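Local coordinates for protein homocysteine S-methyltransferase (Escherichia coli, PDB 5DMM) that catalyses the zinc-dependent transfer of a methyl group from S-methylmethionine, or less efficiently S-adenosylmethionine, to homocysteine, giving methionine, at residues A[15-20]-A[289-294]; A[23-28]-A[297-302]; A[54-59]-A[104-109]; A[149-154]-A[180-185]; A[223-228]-A[246-251]. All coordinates share one frame; numbering follows the deposited sequence. Where two conformers were deposited one is given.

Contact 1. Residues A[15-20]-A[289-294]; sequences DILLLD and ARLIGG
Segments 15-20 and 289-294 run in parallel, bridged at Leu-17/Leu-291 and Leu-18/Ile-292. Leu-17 N gives its hydrogen to Arg-290 O at 2.7 Å, Ile-292 N to Leu-17 O at 3.0 Å, and Leu-19 N to Ile-292 O at 2.7 Å. The Arg-290 side chain curls round the Asp-15 carbonyl oxygen: its CB lies 3.4 Å from Asp-15 O, CG and CD follow alongside the same oxygen, and the bend at chi3 (71°) turns NE in to it. NE donates to Asp-15 O at 2.8 Å, almost straight (174°), in the guanidinium plane and on a carbonyl lone pair. At the tip, NH2 is bonded to Leu-11 O and Gln-14 O. An alanine here would probably loosen the 11-15 region, since it removes every one of these guanidinium bonds. Leu-18 and Ile-292 share a face lined by helices 281-286 and 300-309; Leu-17 and Leu-291 point to the other. Further on, Gly-294 N donates to Asp-20 O at 3.0 Å, while Asp-20 OD2 takes Ile-67 N. This is the closure of a TIM barrel, its first strand paired with its last just ahead of the zinc ligand Cys-295.

Contact 2. Residues A[23-28]-A[297-302]; sequences MATELE and RTTPAD. With BME (beta-mercaptoethanol), chain E.
The backbones come closest where segment 23-28 passes the non-helical run 297-299, the CA atoms of Thr-25 and Arg-297 standing 6.1 Å apart, with Arg-297 in a left-handed conformation (phi 71°). Thr-25 carries most of the contact. Its OG1, set between the backbone N and the carbonyl carbon (chi1 50°), donates to Thr-298 O at 2.9 Å, in the plane of that carbonyl. Its CG2, beside its own backbone N, rests 3.6 Å from Arg-297 CA. A valine here would probably weaken the tie between helix 24-28 and the 297-299 backbone, since the hydroxyl that reaches Thr-298 O is lost. The Thr-299 side chain crosses that of Thr-25 at about a right angle, its CG2 lying 3.7 Å from Thr-25 OG1. Thr-299 is the N-cap of the last helix of the barrel and forms a capping box with Asp-302: Ala-301 N donates to Thr-299 OG1 at 3.1 Å, and Thr-299 N to Asp-302 OD2 at 2.9 Å, on the anti lone pair of that oxygen. One residue on, Glu-26 and Pro-300 meet tip to tip; Glu-26, bent at chi2, brings OE2 to 3.2 Å from Pro-300 CD, while its OE1 makes a salt bridge with Arg-30. Thr-298 OG1 turns the other way, bonded to Cys-295 O and Ala-22 N. A beta-mercaptoethanol, probably from the crystallisation liquor, sits beside Ala-24 CB and accepts from Arg-297 N through O1 at 3.0 Å.

Contact 3. Residues A[54-59]-A[104-109]; sequences VHLDYY and EAYLAE
Helices 54-59 and 104-109 pack with their short axes 9.7 Å apart, crossing at -41°. Apolar packing centres on Leu-56, whose CD1 lies 3.7 Å from Tyr-106 CB and approaches the ring obliquely. The same methyl reaches Ala-105 CB at 4.3 Å, so a single branch touches two successive residues of the facing helix. Contacts to the aromatic face come from Tyr-59. Tyr-106 has CG anti to its backbone N (chi1 -172°), which presents a face of its ring to the Tyr-59 backbone and CB; Tyr-59 CB sits over the ring at 4.2 Å from the centroid, 26° off the normal, a CH-pi contact. Tyr-59 O lies over the same ring nearer its rim, 3.7 Å from Tyr-106 CZ, while the Tyr-59 ring leads away and its OH bonds to Leu-117 O. Polar contact is indirect: a water bonds to Tyr-106 OH at 3.0 Å and makes a weak, long bond to Tyr-59 O at 3.5 Å. Tyr-106 OH is also bonded to Asn-110 ND2. At the surface Glu-109 makes a salt bridge through OE1 with Arg-60, just beyond segment 54-59. Within the segments, then, these two outer helices of the barrel meet by dispersion and a CH-pi contact, with directional polar links confined to the water and the rim, so shape more than direct hydrogen bonding sets their fit.

Contact 4. Residues A[149-154]-A[180-185]; sequences FHRPRV and AELLTA
Leu-182 carries this contact: CG anti to its backbone N (chi1 179°) sends both methyls from helix 180-183 toward segment 149-154. CD2 goes deepest, lying 3.7 Å from His-150 CB and 3.8 Å from Arg-151 N, and meeting Val-154 CG2 tip to tip at 4.0 Å. CD1 lies beside the guanidinium end of Arg-151, 4.1 Å from Arg-151 NE and oblique to the flat group. Arg-151, deposited in two conformers, leaves the helix extended and bends at chi3 (-65°), which puts NE within contact of that methyl. These are neighbouring helices on the outside of the TIM barrel, 143-159 and 173-183, linked along the chain by strand 164-170. Val-154 divides its branches between two leucines: CG1, anti to the backbone N (chi1 166°), crosses obliquely to Leu-183 CD2 at 4.2 Å, while CG2 serves Leu-182. Leu-183 holds CG beside its backbone N and also packs on Ala-191 and Phe-193 of strand 191-197, which ties the pair to the sheet. His-150 offers only CB to Leu-182; its ring turns away, with Phe-149 CD2 3.5 Å above the ring centre, and NE2 bonds to Glu-175 OE2. Helix 149-154 is kinked around Pro-152, with Pro-152 N and Arg-153 N lacking the regular bond to the turn before. At the end of the other segment Thr-184 OG1 donates to Glu-181 O at 2.6 Å.

Contact 5. Residues A[223-228]-A[246-251]; sequences VALGIN and TVLPLV
Leu-225 and Leu-248 cross obliquely, Leu-248 CD1 coming to 3.8 Å from Leu-225 CG. Both leucines hold CG beside the backbone N. Leu-250, bridged in parallel to Leu-225, lies on the same face of the sheet and leans its CD2 to 3.5 Å from Leu-225 O. Val-251 points toward segment 223-228 and sets CG2, anti to its carbonyl carbon, on Ala-224 CB at 3.7 Å. That same CB lies 3.2 Å from Pro-249 O, so Ala-224 is pressed tightly against the backbone leading into the facing strand. Of the two bridged pairs Gly-226 and Val-251 stand closer; a CB on Gly-226 would run into Val-251 O. Val-251 N donates to Leu-225 O at 2.7 Å and Ile-227 N to Val-251 O at 2.9 Å, each from above the carbonyl plane, while the bond from Leu-225 N to Pro-249 O is weak. Ahead of the strand, Thr-246 OG1 accepts Leu-248 N in an ST turn. The strands belong to the beta-alpha-beta unit 222-228, 235-243, 250-253: Ile-227 and Leu-250 lie under helix 235-243, Leu-225 under Leu-216 of helix 209-217, and Ala-224 and Val-251 meet Trp-192 of the adjoining strand 191-197.

Contacts 1 and 5 are neighbouring joints of one parallel sheet, centres about 11 Å apart: Arg-290 N reaches Leu-250 O at 2.8 Å, a probable hydrogen bond between strands 289-292 and 250-253. Contact 2 follows both segments of contact 1 along the chain, beyond the strands. Contact 3 packs on contact 2, Tyr-58 OH lying 3.2 Å from Thr-299 CA, and touches contact 1 through Asp-20. Contact 4 stands apart, about 25 Å from contact 1 between centres, across the chain's centre. The active site lies among them: Cys-229, right after 223-228, and Cys-295, right after 289-294, bind zinc, and the Asp-20 side chain is about 6 Å from the bound homocysteine.

Contact 1. Residues A[15-20]-A[289-294]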
# COMPACT_ATOMS: atom_id res chain seq x y z
N ASP A 15 -7.49 14.50 -12.00
CA ASP A 15 -8.42 13.44 -11.63
C ASP A 15 -7.71 12.22 -11.04
O ASP A 15 -8.18 11.64 -10.06
CB ASP A 15 -9.23 12.99 -12.84
CG ASP A 15 -10.06 14.11 -13.47
OD1 ASP A 15 -10.39 15.11 -12.78
OD2 ASP A 15 -10.38 13.98 -14.67
N ILE A 16 -6.61 11.82 -11.66
CA ILE A 16 -5.91 10.58 -11.32
C ILE A 16 -4.56 10.85 -10.66
O ILE A 16 -3.80 11.70 -11.12
CB ILE A 16 -5.66 9.70 -12.58
CG1 ILE A 16 -6.99 9.31 -13.25
CG2 ILE A 16 -4.85 8.45 -12.23
CD1 ILE A 16 -7.99 8.73 -12.29
N LEU A 17 -4.30 10.13 -9.57
CA LEU A 17 -3.00 10.08 -8.90
C LEU A 17 -2.38 8.71 -9.15
O LEU A 17 -2.99 7.70 -8.79
CB LEU A 17 -3.18 10.32 -7.39
CG LEU A 17 -2.08 10.74 -6.44
CD1 LEU A 17 -2.73 11.29 -5.18
CD2 LEU A 17 -1.15 9.58 -6.11
N LEU A 18 -1.19 8.64 -9.75
CA LEU A 18 -0.63 7.33 -10.04
C LEU A 18 0.18 6.80 -8.86
O LEU A 18 0.97 7.52 -8.25
CB LEU A 18 0.26 7.36 -11.31
CG LEU A 18 -0.47 7.55 -12.64
CD1 LEU A 18 0.54 7.49 -13.78
CD2 LEU A 18 -1.57 6.50 -12.84
N LEU A 19 -0.03 5.53 -8.54
CA LEU A 19 0.78 4.85 -7.54
C LEU A 19 1.96 4.19 -8.22
O LEU A 19 2.21 4.43 -9.41
CB LEU A 19 -0.06 3.82 -6.78
CG LEU A 19 -1.34 4.39 -6.16
CD1 LEU A 19 -2.11 3.32 -5.39
CD2 LEU A 19 -1.00 5.56 -5.25
N ASP A 20 2.71 3.39 -7.47
CA ASP A 20 3.81 2.66 -8.08
C ASP A 20 3.36 1.23 -8.35
O ASP A 20 2.17 0.94 -8.34
CB ASP A 20 5.06 2.68 -7.18
CG ASP A 20 4.82 2.05 -5.82
OD1 ASP A 20 3.67 1.67 -5.50
OD2 ASP A 20 5.80 1.93 -5.06
N ALA A 289 -12.36 5.66 -9.14
CA ALA A 289 -10.96 5.43 -8.78
C ALA A 289 -10.17 6.70 -9.04
O ALA A 289 -10.34 7.33 -10.10
CB ALA A 289 -10.36 4.26 -9.57
N ARG A 290 -9.35 7.11 -8.08
CA ARG A 290 -8.48 8.26 -8.29
C ARG A 290 -7.03 8.00 -7.86
O ARG A 290 -6.16 8.86 -8.03
CB ARG A 290 -9.02 9.48 -7.56
CG ARG A 290 -10.40 9.89 -8.06
CD ARG A 290 -10.85 11.23 -7.49
NE ARG A 290 -10.07 12.33 -8.06
CZ ARG A 290 -10.14 13.59 -7.66
NH1 ARG A 290 -10.95 13.93 -6.66
NH2 ARG A 290 -9.38 14.51 -8.24
N LEU A 291 -6.78 6.82 -7.30
CA LEU A 291 -5.41 6.40 -6.97
C LEU A 291 -5.21 5.07 -7.66
O LEU A 291 -5.85 4.09 -7.29
CB LEU A 291 -5.19 6.28 -5.46
CG LEU A 291 -5.00 7.55 -4.62
CD1 LEU A 291 -6.29 8.33 -4.51
CD2 LEU A 291 -4.48 7.24 -3.21
N ILE A 292 -4.33 5.03 -8.66
CA ILE A 292 -4.21 3.87 -9.53
C ILE A 292 -2.74 3.44 -9.68
O ILE A 292 -1.87 4.25 -9.96
CB ILE A 292 -4.82 4.17 -10.91
CG1 ILE A 292 -6.27 4.63 -10.74
CG2 ILE A 292 -4.72 2.95 -11.83
CD1 ILE A 292 -7.02 4.80 -12.01
N GLY A 293 -2.49 2.16 -9.47
CA GLY A 293 -1.15 1.62 -9.67
C GLY A 293 -1.19 0.14 -9.94
O GLY A 293 -2.17 -0.37 -10.46
N GLY A 294 -0.11 -0.56 -9.57
CA GLY A 294 -0.03 -1.99 -9.80
C GLY A 294 0.42 -2.75 -8.57
O GLY A 294 1.10 -2.21 -7.69
O HOH W 1 2.50 -0.77 -5.45

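Contact 2. Residues A[23-28]-A[297-302]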
# COMPACT_ATOMS: atom_id res chain seq x y z
N MET A 23 7.76 -4.08 -6.12
CA MET A 23 9.16 -3.89 -5.80
C MET A 23 9.95 -5.13 -6.22
O MET A 23 11.03 -5.03 -6.80
CB MET A 23 9.29 -3.59 -4.29
CG MET A 23 10.69 -3.60 -3.68
SD MET A 23 11.77 -2.35 -4.38
CE MET A 23 11.03 -0.80 -3.84
N ALA A 24 9.38 -6.30 -5.94
CA ALA A 24 10.07 -7.58 -6.11
C ALA A 24 10.55 -7.86 -7.53
O ALA A 24 11.68 -8.31 -7.72
CB ALA A 24 9.15 -8.72 -5.65
N THR A 25 9.68 -7.61 -8.52
CA THR A 25 10.02 -7.83 -9.92
C THR A 25 11.31 -7.12 -10.30
O THR A 25 12.21 -7.69 -10.92
CB THR A 25 8.90 -7.34 -10.87
OG1 THR A 25 8.53 -6.00 -10.52
CG2 THR A 25 7.68 -8.23 -10.77
N GLU A 26 11.39 -5.86 -9.90
CA GLU A 26 12.50 -4.99 -10.24
C GLU A 26 13.77 -5.39 -9.52
O GLU A 26 14.86 -5.33 -10.09
CB GLU A 26 12.14 -3.54 -9.95
CG GLU A 26 11.41 -2.86 -11.10
CD GLU A 26 12.36 -2.13 -12.03
OE1 GLU A 26 13.45 -1.72 -11.56
OE2 GLU A 26 12.04 -1.97 -13.23
N LEU A 27 13.65 -5.79 -8.26
CA LEU A 27 14.83 -6.21 -7.50
C LEU A 27 15.41 -7.49 -8.08
O LEU A 27 16.63 -7.64 -8.23
CB LEU A 27 14.49 -6.42 -6.03
CG LEU A 27 14.18 -5.15 -5.24
CD1 LEU A 27 13.80 -5.49 -3.79
CD2 LEU A 27 15.38 -4.20 -5.26
N GLU A 28 14.53 -8.43 -8.41
CA GLU A 28 14.95 -9.68 -9.05
C GLU A 28 15.62 -9.46 -10.40
O GLU A 28 16.61 -10.14 -10.73
CB GLU A 28 13.74 -10.60 -9.21
CG GLU A 28 13.21 -11.13 -7.90
CD GLU A 28 12.20 -12.24 -8.11
OE1 GLU A 28 11.51 -12.21 -9.15
OE2 GLU A 28 12.12 -13.13 -7.24
N ARG A 297 3.61 -8.63 -9.72
CA ARG A 297 4.16 -8.87 -11.06
C ARG A 297 4.05 -7.66 -11.98
O ARG A 297 4.40 -7.74 -13.16
CB ARG A 297 3.49 -10.09 -11.70
CG ARG A 297 3.72 -11.37 -10.90
CD ARG A 297 3.12 -12.59 -11.58
NE ARG A 297 1.74 -12.37 -11.98
CZ ARG A 297 0.69 -12.47 -11.16
NH1 ARG A 297 -0.53 -12.25 -11.63
NH2 ARG A 297 0.86 -12.80 -9.89
N THR A 298 3.60 -6.53 -11.46
CA THR A 298 3.66 -5.30 -12.23
C THR A 298 5.05 -4.70 -12.12
O THR A 298 5.84 -5.05 -11.23
CB THR A 298 2.61 -4.27 -11.78
OG1 THR A 298 2.90 -3.84 -10.44
CG2 THR A 298 1.23 -4.90 -11.82
N THR A 299 5.37 -3.82 -13.06
CA THR A 299 6.69 -3.24 -13.16
C THR A 299 6.49 -1.78 -13.57
O THR A 299 5.36 -1.35 -13.82
CB THR A 299 7.56 -3.99 -14.20
OG1 THR A 299 7.13 -3.61 -15.51
CG2 THR A 299 7.44 -5.50 -14.07
N PRO A 300 7.58 -1.00 -13.67
CA PRO A 300 7.41 0.38 -14.15
C PRO A 300 6.81 0.49 -15.55
O PRO A 300 6.37 1.58 -15.94
CB PRO A 300 8.83 0.92 -14.12
CG PRO A 300 9.48 0.18 -12.97
CD PRO A 300 8.92 -1.21 -13.07
N ALA A 301 6.79 -0.61 -16.31
CA ALA A 301 6.17 -0.60 -17.64
C ALA A 301 4.67 -0.35 -17.53
O ALA A 301 4.09 0.36 -18.34
CB ALA A 301 6.44 -1.89 -18.39
N ASP A 302 4.04 -0.94 -16.52
CA ASP A 302 2.61 -0.74 -16.28
C ASP A 302 2.30 0.70 -15.89
O ASP A 302 1.30 1.26 -16.34
CB ASP A 302 2.10 -1.68 -15.19
CG ASP A 302 2.27 -3.15 -15.55
OD1 ASP A 302 1.43 -3.67 -16.32
OD2 ASP A 302 3.23 -3.78 -15.05
C1 BME E . 5.60 -9.31 -6.28
C2 BME E . 4.31 -10.04 -5.94
O1 BME E . 5.78 -9.26 -7.68
S2 BME E . 3.24 -9.05 -4.86

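Contact 3. Residues A[54-59]-A[104-109]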
# COMPACT_ATOMS: atom_id res chain seq x y z
N VAL A 54 14.78 1.40 -7.39
CA VAL A 54 13.47 1.00 -7.89
C VAL A 54 12.43 2.09 -7.64
O VAL A 54 11.59 2.36 -8.50
CB VAL A 54 13.00 -0.32 -7.25
CG1 VAL A 54 11.55 -0.60 -7.67
CG2 VAL A 54 13.91 -1.46 -7.67
N HIS A 55 12.49 2.73 -6.47
CA HIS A 55 11.57 3.84 -6.20
C HIS A 55 11.79 4.96 -7.23
O HIS A 55 10.84 5.54 -7.77
CB HIS A 55 11.76 4.39 -4.78
CG HIS A 55 11.24 3.49 -3.70
ND1 HIS A 55 9.96 2.98 -3.70
CD2 HIS A 55 11.82 3.04 -2.56
CE1 HIS A 55 9.78 2.24 -2.61
NE2 HIS A 55 10.90 2.27 -1.90
N LEU A 56 13.06 5.24 -7.53
CA LEU A 56 13.38 6.28 -8.51
C LEU A 56 12.85 5.88 -9.89
O LEU A 56 12.31 6.71 -10.62
CB LEU A 56 14.89 6.52 -8.55
CG LEU A 56 15.38 7.50 -9.62
CD1 LEU A 56 14.78 8.89 -9.41
CD2 LEU A 56 16.92 7.55 -9.64
N ASP A 57 13.01 4.61 -10.23
CA ASP A 57 12.47 4.04 -11.46
C ASP A 57 10.97 4.30 -11.63
O ASP A 57 10.48 4.68 -12.71
CB ASP A 57 12.74 2.53 -11.46
CG ASP A 57 12.85 1.95 -12.84
OD1 ASP A 57 12.13 2.41 -13.76
OD2 ASP A 57 13.67 1.02 -13.00
N TYR A 58 10.23 4.09 -10.55
CA TYR A 58 8.78 4.29 -10.61
C TYR A 58 8.42 5.78 -10.70
O TYR A 58 7.49 6.13 -11.42
CB TYR A 58 8.09 3.64 -9.40
CG TYR A 58 7.81 2.17 -9.60
CD1 TYR A 58 6.90 1.74 -10.57
CD2 TYR A 58 8.45 1.19 -8.82
CE1 TYR A 58 6.63 0.42 -10.76
CE2 TYR A 58 8.18 -0.16 -9.02
CZ TYR A 58 7.27 -0.53 -10.01
OH TYR A 58 6.96 -1.85 -10.24
N TYR A 59 9.12 6.64 -9.98
CA TYR A 59 8.85 8.08 -10.12
C TYR A 59 9.11 8.53 -11.56
O TYR A 59 8.39 9.35 -12.10
CB TYR A 59 9.68 8.91 -9.15
CG TYR A 59 9.23 8.95 -7.68
CD1 TYR A 59 7.91 9.24 -7.32
CD2 TYR A 59 10.16 8.73 -6.67
CE1 TYR A 59 7.53 9.30 -5.98
CE2 TYR A 59 9.78 8.79 -5.32
CZ TYR A 59 8.46 9.07 -4.99
OH TYR A 59 8.08 9.13 -3.67
N GLU A 104 13.88 12.86 -3.45
CA GLU A 104 14.86 13.95 -3.54
C GLU A 104 15.61 13.88 -4.87
O GLU A 104 15.75 14.89 -5.56
CB GLU A 104 15.85 13.90 -2.37
CG GLU A 104 15.22 14.19 -1.02
CD GLU A 104 14.54 15.54 -0.98
OE1 GLU A 104 15.24 16.56 -1.03
OE2 GLU A 104 13.29 15.58 -0.92
N ALA A 105 16.06 12.68 -5.24
CA ALA A 105 16.79 12.47 -6.49
C ALA A 105 15.97 12.82 -7.72
O ALA A 105 16.48 13.45 -8.66
CB ALA A 105 17.26 11.02 -6.59
N TYR A 106 14.70 12.43 -7.75
CA TYR A 106 13.88 12.69 -8.91
C TYR A 106 13.57 14.18 -9.03
O TYR A 106 13.56 14.74 -10.13
CB TYR A 106 12.58 11.88 -8.88
CG TYR A 106 11.84 12.02 -10.18
CD1 TYR A 106 12.43 11.63 -11.38
CD2 TYR A 106 10.57 12.60 -10.22
CE1 TYR A 106 11.76 11.78 -12.58
CE2 TYR A 106 9.91 12.75 -11.43
CZ TYR A 106 10.50 12.34 -12.60
OH TYR A 106 9.84 12.50 -13.79
N LEU A 107 13.32 14.84 -7.90
CA LEU A 107 12.95 16.25 -7.92
C LEU A 107 14.15 17.13 -8.23
O LEU A 107 14.00 18.26 -8.68
CB LEU A 107 12.32 16.67 -6.59
CG LEU A 107 10.93 16.11 -6.34
CD1 LEU A 107 10.45 16.45 -4.94
CD2 LEU A 107 9.94 16.62 -7.39
N ALA A 108 15.35 16.61 -8.00
CA ALA A 108 16.55 17.31 -8.42
C ALA A 108 16.66 17.24 -9.95
O ALA A 108 16.93 18.24 -10.62
CB ALA A 108 17.79 16.72 -7.75
N GLU A 109 16.42 16.04 -10.49
CA GLU A 109 16.36 15.79 -11.92
C GLU A 109 15.21 16.53 -12.60
O GLU A 109 15.40 17.18 -13.63
CB GLU A 109 16.25 14.28 -12.15
CG GLU A 109 15.81 13.81 -13.53
CD GLU A 109 15.68 12.28 -13.58
OE1 GLU A 109 16.22 11.61 -12.67
OE2 GLU A 109 15.03 11.76 -14.51
O HOH W 2 7.34 11.18 -14.86

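Contact 4. Residues A[149-154]-A[180-185]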
# COMPACT_ATOMS: atom_id res chain seq x y z
N PHE A 149 0.46 -5.81 17.41
CA PHE A 149 1.16 -6.26 16.20
C PHE A 149 1.48 -5.09 15.29
O PHE A 149 2.59 -4.99 14.76
CB PHE A 149 0.32 -7.30 15.44
CG PHE A 149 0.82 -7.59 14.05
CD1 PHE A 149 1.88 -8.45 13.84
CD2 PHE A 149 0.20 -7.03 12.95
CE1 PHE A 149 2.34 -8.73 12.56
CE2 PHE A 149 0.65 -7.31 11.65
CZ PHE A 149 1.72 -8.16 11.46
N HIS A 150 0.51 -4.20 15.11
CA HIS A 150 0.65 -3.11 14.15
C HIS A 150 1.35 -1.86 14.67
O HIS A 150 1.97 -1.14 13.90
CB HIS A 150 -0.73 -2.70 13.64
CG HIS A 150 -1.29 -3.61 12.59
ND1 HIS A 150 -0.73 -3.72 11.34
CD2 HIS A 150 -2.34 -4.46 12.62
CE1 HIS A 150 -1.43 -4.58 10.62
NE2 HIS A 150 -2.41 -5.05 11.38
N ARG A 151 1.22 -1.59 15.97
CA ARG A 151 1.69 -0.33 16.55
C ARG A 151 3.15 0.07 16.24
O ARG A 151 3.37 1.19 15.79
CB ARG A 151 1.49 -0.34 18.08
CG ARG A 151 1.98 0.93 18.77
CD ARG A 151 1.61 0.95 20.26
NE ARG A 151 0.16 0.99 20.47
CZ ARG A 151 -0.55 -0.02 20.98
NH1 ARG A 151 0.06 -1.14 21.35
NH2 ARG A 151 -1.86 0.11 21.13
N PRO A 152 4.13 -0.82 16.47
CA PRO A 152 5.52 -0.40 16.21
C PRO A 152 5.79 0.04 14.76
O PRO A 152 6.57 0.98 14.55
CB PRO A 152 6.35 -1.65 16.50
CG PRO A 152 5.48 -2.57 17.23
CD PRO A 152 4.07 -2.24 16.88
N ARG A 153 5.17 -0.62 13.80
CA ARG A 153 5.38 -0.25 12.39
C ARG A 153 4.68 1.07 12.07
O ARG A 153 5.24 1.91 11.35
CB ARG A 153 4.89 -1.36 11.45
CG ARG A 153 4.87 -0.93 9.98
CD ARG A 153 4.60 -2.12 9.06
NE ARG A 153 3.38 -2.82 9.45
CZ ARG A 153 2.92 -3.91 8.85
NH1 ARG A 153 3.57 -4.44 7.82
NH2 ARG A 153 1.80 -4.48 9.29
N VAL A 154 3.48 1.27 12.58
CA VAL A 154 2.81 2.56 12.39
C VAL A 154 3.68 3.68 12.94
O VAL A 154 3.89 4.69 12.27
CB VAL A 154 1.41 2.59 13.05
CG1 VAL A 154 0.88 4.01 13.13
CG2 VAL A 154 0.43 1.71 12.27
N ALA A 180 -8.16 1.01 12.35
CA ALA A 180 -8.77 2.34 12.32
C ALA A 180 -8.74 2.96 13.71
O ALA A 180 -8.46 4.16 13.86
CB ALA A 180 -10.21 2.27 11.79
N GLU A 181 -9.01 2.15 14.72
CA GLU A 181 -8.91 2.61 16.11
C GLU A 181 -7.49 3.05 16.46
O GLU A 181 -7.27 4.12 17.04
CB GLU A 181 -9.35 1.50 17.07
CG GLU A 181 -10.86 1.27 17.13
CD GLU A 181 -11.56 2.28 18.02
OE1 GLU A 181 -11.37 2.24 19.26
OE2 GLU A 181 -12.32 3.13 17.47
N LEU A 182 -6.52 2.22 16.10
CA LEU A 182 -5.11 2.51 16.33
C LEU A 182 -4.68 3.87 15.76
O LEU A 182 -3.94 4.62 16.40
CB LEU A 182 -4.24 1.40 15.74
CG LEU A 182 -2.72 1.59 15.87
CD1 LEU A 182 -2.31 1.75 17.34
CD2 LEU A 182 -1.98 0.42 15.24
N LEU A 183 -5.13 4.20 14.55
CA LEU A 183 -4.71 5.43 13.90
C LEU A 183 -5.15 6.69 14.65
O LEU A 183 -4.48 7.72 14.55
CB LEU A 183 -5.25 5.49 12.45
CG LEU A 183 -4.57 4.45 11.56
CD1 LEU A 183 -4.95 4.68 10.11
CD2 LEU A 183 -3.06 4.47 11.75
N THR A 184 -6.26 6.62 15.38
CA THR A 184 -6.71 7.79 16.13
C THR A 184 -5.72 8.20 17.22
O THR A 184 -5.73 9.35 17.66
CB THR A 184 -8.12 7.55 16.77
OG1 THR A 184 -8.05 6.52 17.77
CG2 THR A 184 -9.12 7.14 15.69
N ALA A 185 -4.85 7.28 17.64
CA ALA A 185 -3.84 7.60 18.63
C ALA A 185 -2.67 8.39 18.03
O ALA A 185 -1.75 8.79 18.76
CB ALA A 185 -3.33 6.33 19.30

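Contact 5. Residues A[223-228]-A[246-251]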
# COMPACT_ATOMS: atom_id res chain seq x y z
N VAL A 223 -8.59 8.53 4.30
CA VAL A 223 -8.88 9.48 3.23
C VAL A 223 -9.12 8.83 1.87
O VAL A 223 -9.43 9.52 0.90
CB VAL A 223 -7.75 10.50 3.10
CG1 VAL A 223 -7.64 11.34 4.38
CG2 VAL A 223 -6.43 9.80 2.84
N ALA A 224 -8.97 7.50 1.81
CA ALA A 224 -9.28 6.76 0.59
C ALA A 224 -9.46 5.27 0.90
O ALA A 224 -8.95 4.76 1.91
CB ALA A 224 -8.18 6.98 -0.47
N LEU A 225 -10.20 4.58 0.04
CA LEU A 225 -10.58 3.18 0.22
C LEU A 225 -10.41 2.48 -1.12
O LEU A 225 -10.63 3.10 -2.15
CB LEU A 225 -12.05 3.03 0.65
CG LEU A 225 -12.56 3.72 1.91
CD1 LEU A 225 -13.98 3.32 2.15
CD2 LEU A 225 -11.69 3.27 3.05
N GLY A 226 -10.09 1.20 -1.12
CA GLY A 226 -10.07 0.52 -2.41
C GLY A 226 -9.69 -0.94 -2.37
O GLY A 226 -9.92 -1.61 -1.38
N ILE A 227 -9.13 -1.41 -3.48
CA ILE A 227 -8.77 -2.82 -3.60
C ILE A 227 -7.36 -2.98 -4.17
O ILE A 227 -6.90 -2.17 -4.97
CB ILE A 227 -9.79 -3.55 -4.51
CG1 ILE A 227 -9.87 -2.83 -5.85
CG2 ILE A 227 -11.15 -3.62 -3.82
CD1 ILE A 227 -10.71 -3.55 -6.92
N ASN A 228 -6.66 -4.02 -3.74
CA ASN A 228 -5.36 -4.32 -4.34
C ASN A 228 -5.07 -5.81 -4.25
O ASN A 228 -5.74 -6.53 -3.51
CB ASN A 228 -4.24 -3.52 -3.66
CG ASN A 228 -3.95 -4.00 -2.24
OD1 ASN A 228 -4.74 -3.78 -1.32
ND2 ASN A 228 -2.79 -4.63 -2.06
N THR A 246 -19.64 5.11 -1.40
CA THR A 246 -18.83 6.22 -0.89
C THR A 246 -18.35 7.09 -2.05
O THR A 246 -18.27 6.63 -3.19
CB THR A 246 -17.62 5.68 -0.10
OG1 THR A 246 -16.79 6.78 0.33
CG2 THR A 246 -16.81 4.76 -0.97
N VAL A 247 -18.05 8.34 -1.76
CA VAL A 247 -17.39 9.19 -2.74
C VAL A 247 -16.00 9.59 -2.25
O VAL A 247 -15.38 10.51 -2.78
CB VAL A 247 -18.22 10.45 -3.08
CG1 VAL A 247 -19.42 10.07 -3.91
CG2 VAL A 247 -18.65 11.17 -1.83
N LEU A 248 -15.51 8.90 -1.22
CA LEU A 248 -14.08 8.95 -0.96
C LEU A 248 -13.35 8.55 -2.24
O LEU A 248 -13.84 7.69 -2.98
CB LEU A 248 -13.68 8.01 0.18
CG LEU A 248 -14.00 8.44 1.61
CD1 LEU A 248 -13.57 7.34 2.57
CD2 LEU A 248 -13.34 9.77 1.96
N PRO A 249 -12.18 9.16 -2.51
CA PRO A 249 -11.35 8.72 -3.64
C PRO A 249 -11.07 7.22 -3.53
O PRO A 249 -10.68 6.75 -2.45
CB PRO A 249 -10.05 9.52 -3.49
CG PRO A 249 -10.28 10.52 -2.43
CD PRO A 249 -11.50 10.14 -1.65
N LEU A 250 -11.27 6.47 -4.62
CA LEU A 250 -11.08 5.03 -4.55
C LEU A 250 -9.70 4.63 -5.04
O LEU A 250 -9.15 5.24 -5.97
CB LEU A 250 -12.16 4.29 -5.35
CG LEU A 250 -13.61 4.47 -4.86
CD1 LEU A 250 -14.55 3.64 -5.73
CD2 LEU A 250 -13.76 4.11 -3.37
N VAL A 251 -9.16 3.58 -4.42
CA VAL A 251 -7.82 3.09 -4.70
C VAL A 251 -7.89 1.78 -5.47
O VAL A 251 -8.69 0.91 -5.15
CB VAL A 251 -7.03 2.87 -3.38
CG1 VAL A 251 -5.63 2.37 -3.68
CG2 VAL A 251 -6.98 4.14 -2.56